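Local coordinates for probable threonyl-tRNA synthetase 1 (Aeropyrum pernix, PDB 3A32) that catalyses the attachment of threonine to tRNA(Thr) in two steps, through a threonyl-adenylate made with ATP, and lacks a cis-editing domain, at the interface of chains A and B. Numbering follows the deposited sequence. Chains: chain A/B, Probable threonyl-tRNA synthetase 1.

Contact 1: the interface of chains A and B. Residues chain A 73-74, 114, 117-118; chain B 20, 43-45.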
# COMPACT_ATOMS: atom_id res chain seq x y z
N THR A 73 1.50 9.98 4.63
CA THR A 73 1.09 11.20 5.36
C THR A 73 -0.43 11.35 5.25
O THR A 73 -1.04 10.77 4.34
CB THR A 73 1.90 12.49 4.91
OG1 THR A 73 1.70 12.78 3.51
CG2 THR A 73 3.44 12.34 5.21
N PRO A 74 -1.06 12.12 6.17
CA PRO A 74 -2.51 12.18 6.14
C PRO A 74 -3.13 12.69 4.87
O PRO A 74 -2.52 13.45 4.09
CB PRO A 74 -2.85 13.13 7.28
CG PRO A 74 -1.68 12.97 8.21
CD PRO A 74 -0.51 12.89 7.28
N TYR A 114 3.61 18.12 4.41
CA TYR A 114 3.67 16.99 5.36
C TYR A 114 5.08 16.41 5.43
O TYR A 114 5.60 16.22 6.52
CB TYR A 114 2.59 15.93 5.08
CG TYR A 114 1.23 16.17 5.79
CD1 TYR A 114 0.02 16.11 5.10
CD2 TYR A 114 1.16 16.40 7.16
CE1 TYR A 114 -1.21 16.31 5.72
CE2 TYR A 114 -0.08 16.57 7.80
CZ TYR A 114 -1.24 16.53 7.08
OH TYR A 114 -2.45 16.73 7.73
N LEU A 117 7.21 18.73 7.48
CA LEU A 117 6.95 18.56 8.90
C LEU A 117 7.69 17.33 9.47
O LEU A 117 8.20 17.36 10.61
CB LEU A 117 5.43 18.50 9.19
CG LEU A 117 4.54 19.77 9.08
CD1 LEU A 117 3.09 19.43 9.44
CD2 LEU A 117 5.02 20.97 9.96
N LEU A 118 7.74 16.24 8.70
CA LEU A 118 8.43 15.02 9.13
C LEU A 118 9.93 15.24 9.23
O LEU A 118 10.55 14.74 10.13
CB LEU A 118 8.17 13.83 8.16
CG LEU A 118 6.73 13.25 8.13
CD1 LEU A 118 6.58 12.02 7.23
CD2 LEU A 118 6.25 12.94 9.53
N VAL B 20 4.27 11.40 14.86
CA VAL B 20 4.59 12.72 15.39
C VAL B 20 3.60 13.06 16.52
O VAL B 20 2.40 12.90 16.37
CB VAL B 20 4.53 13.81 14.27
CG1 VAL B 20 4.87 15.22 14.87
CG2 VAL B 20 5.50 13.48 13.12
N LEU B 43 -0.23 11.77 12.34
CA LEU B 43 0.80 11.93 11.33
C LEU B 43 1.84 10.87 11.57
O LEU B 43 2.58 10.93 12.55
CB LEU B 43 1.37 13.38 11.34
CG LEU B 43 2.59 13.77 10.51
CD1 LEU B 43 2.42 13.45 9.01
CD2 LEU B 43 2.92 15.31 10.77
N PHE B 44 1.84 9.86 10.73
CA PHE B 44 2.83 8.80 10.81
C PHE B 44 4.19 9.29 10.36
O PHE B 44 4.31 10.02 9.37
CB PHE B 44 2.36 7.54 10.08
CG PHE B 44 1.34 6.79 10.85
CD1 PHE B 44 1.72 5.82 11.75
CD2 PHE B 44 -0.00 7.16 10.78
CE1 PHE B 44 0.76 5.15 12.51
CE2 PHE B 44 -0.95 6.52 11.52
CZ PHE B 44 -0.58 5.51 12.40
N SER B 45 5.21 8.90 11.13
CA SER B 45 6.53 9.46 10.93
C SER B 45 7.46 8.42 10.21
O SER B 45 6.97 7.51 9.50
CB SER B 45 7.05 9.95 12.29
OG SER B 45 8.37 10.40 12.17
O HOH W 1 8.85 12.96 11.79
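B:Leu43 pushes its isobutyl group into a groove of chain A formed by A:Thr73, A:Pro74 and the helix 112-126. Its CG stands anti to the backbone N (chi1 172°), which carries both methyls away from its own chain and toward A:Tyr114. Methyl CD1 does most of the touching: it sits 3.4 Å from CD of A:Pro74, a tight carbon contact, and 3.7 Å from CD2 of A:Tyr114, on the same face of the phenol ring as the proline but out past its CD2 edge. The proline ring crosses the leucine at about a right angle, while the methyl CG2 of A:Thr73 lies alongside it and closes the groove more loosely. Methyl CD2 of B:Leu43 points toward A:Leu117, whose CD1 is 4.3 Å away.

A:Leu118 comes in from the helix on the other flank. Its methyl CD2 lies 3.9 Å from CG of B:Leu43 and also meets CG2 of B:Val20 at 3.7 Å and the backbone of B:Phe44 and B:Ser45. Cut back to an alanine, B:Leu43 would probably leave a gap beside A:Pro74 and A:Tyr114 and take one wall from A:Leu118, leaving its CD2 held mainly by B:Val20 and the backbone of B:Phe44 and B:Ser45.

Behind this first shell, CD of A:Pro74 rests 3.6 Å above the centre of the A:Tyr114 ring, which probably helps hold the two groups that receive the leucine methyl in place. Beside the apolar contacts, a water joins the backbone O of A:Leu118 to the hydroxyl OG of B:Ser45, at 3.0 Å and 2.6 Å respectively. The patch is an apolar knob-in-groove part of the homodimer interface, repeated by the two-fold axis, and helps hold the two catalytic regions together.

Contact 2: the interface of chains A and B. Residues chain A 118, 121-122, 125; chain B 17, 20, 45.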
# COMPACT_ATOMS: atom_id res chain seq x y z
N LEU A 118 7.74 16.24 8.70
CA LEU A 118 8.43 15.02 9.13
C LEU A 118 9.93 15.24 9.23
O LEU A 118 10.55 14.74 10.13
CB LEU A 118 8.17 13.83 8.16
CG LEU A 118 6.73 13.25 8.13
CD1 LEU A 118 6.58 12.02 7.23
CD2 LEU A 118 6.25 12.94 9.53
N ASN A 121 10.22 17.35 12.42
CA ASN A 121 10.10 16.55 13.66
C ASN A 121 11.40 15.79 13.99
O ASN A 121 11.77 15.71 15.15
CB ASN A 121 8.89 15.60 13.61
CG ASN A 121 8.80 14.71 14.83
OD1 ASN A 121 8.61 15.20 15.96
ND2 ASN A 121 8.94 13.40 14.62
N GLU A 122 12.07 15.23 12.97
CA GLU A 122 13.28 14.45 13.16
C GLU A 122 14.44 15.34 13.57
O GLU A 122 15.31 14.92 14.34
CB GLU A 122 13.64 13.62 11.91
CG GLU A 122 12.52 12.69 11.46
CD GLU A 122 12.26 11.46 12.37
OE1 GLU A 122 12.95 11.25 13.37
OE2 GLU A 122 11.33 10.69 12.09
N LYS A 125 13.94 16.08 17.37
CA LYS A 125 14.30 14.90 18.15
C LYS A 125 15.80 14.54 18.12
O LYS A 125 16.38 14.25 19.17
CB LYS A 125 13.45 13.75 17.63
CG LYS A 125 11.94 13.96 17.96
CD LYS A 125 11.07 12.83 17.43
CE LYS A 125 11.41 11.54 18.17
NZ LYS A 125 10.57 10.40 17.75
N ASP B 17 9.02 6.45 17.17
CA ASP B 17 8.85 7.29 15.96
C ASP B 17 7.80 6.69 14.98
O ASP B 17 7.91 6.83 13.77
CB ASP B 17 10.21 7.57 15.30
CG ASP B 17 10.16 8.71 14.23
OD1 ASP B 17 9.44 9.73 14.40
OD2 ASP B 17 10.86 8.58 13.19
N VAL B 20 4.27 11.40 14.86
CA VAL B 20 4.59 12.72 15.39
C VAL B 20 3.60 13.06 16.52
O VAL B 20 2.40 12.90 16.37
CB VAL B 20 4.53 13.81 14.27
CG1 VAL B 20 4.87 15.22 14.87
CG2 VAL B 20 5.50 13.48 13.12
N SER B 45 5.21 8.90 11.13
CA SER B 45 6.53 9.46 10.93
C SER B 45 7.46 8.42 10.21
O SER B 45 6.97 7.51 9.50
CB SER B 45 7.05 9.95 12.29
OG SER B 45 8.37 10.40 12.17
O HOH W 2 8.17 11.18 16.33
O HOH W 3 8.85 12.96 11.79
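This is a polar, water-bridged patch of the homodimer interface of a class II aminoacyl-tRNA synthetase, where the later turns of helix 112-126 in chain A meet loop residues of chain B and add charged and solvent-mediated links between the subunits. B:Asp17 is the meeting point. Its carboxylate oxygen OD1 faces the ammonium NZ of A:Lys125 in a long salt bridge of 3.6 Å, and water 2 fills in beside it, 2.7 Å from OD1 and also bonded to NZ. The same water takes an N-H of A:Asn121 (ND2 to water 2.9 Å, 153° at H), while the other N-H goes to water 3, which also touches the backbone O of A:Leu118 and OG of B:Ser45 and brings A:Asn121 into a bridge between the chains. Both amide hydrogens are thus used, which probably holds the amide in this rotation. With CG anti to the backbone N (chi1 176°), A:Asn121 also lays its amide carbon against the methyls of B:Val20, CG to CG2 being 3.9 Å.

Within chain B, the hydroxyl OG of B:Ser45 donates to OD1 of B:Asp17 at 2.6 Å, reaching it from above the carboxylate plane, 37° out. OE2 of A:Glu122 lies 3.0 Å from that OG, whose hydrogen is already directed at B:Asp17. The A:Glu122 and B:Asp17 carboxylates approach from opposite directions, planes nearly perpendicular, but OE2 and OD2 are modelled very close: the pairing is doubtful, needing a shared proton, and protonation is not seen.

Contacts 1 and 2 are neighbouring stretches of one surface, with the centres of their C-alpha atoms about 7 Å apart. A:Leu118, B:Val20 and B:Ser45 belong to both, and helix 112-126 runs through the pair, giving its earlier turns to contact 1 and its later ones to contact 2. Along this helix the interface changes from apolar to charged and hydrated, with the water between A:Leu118 and B:Ser45 at the join. A:Cys112, a zinc ligand, begins the same helix, so dimer contacts and the metal site share one element; the two-fold symmetry repeats the arrangement with the chains exchanged.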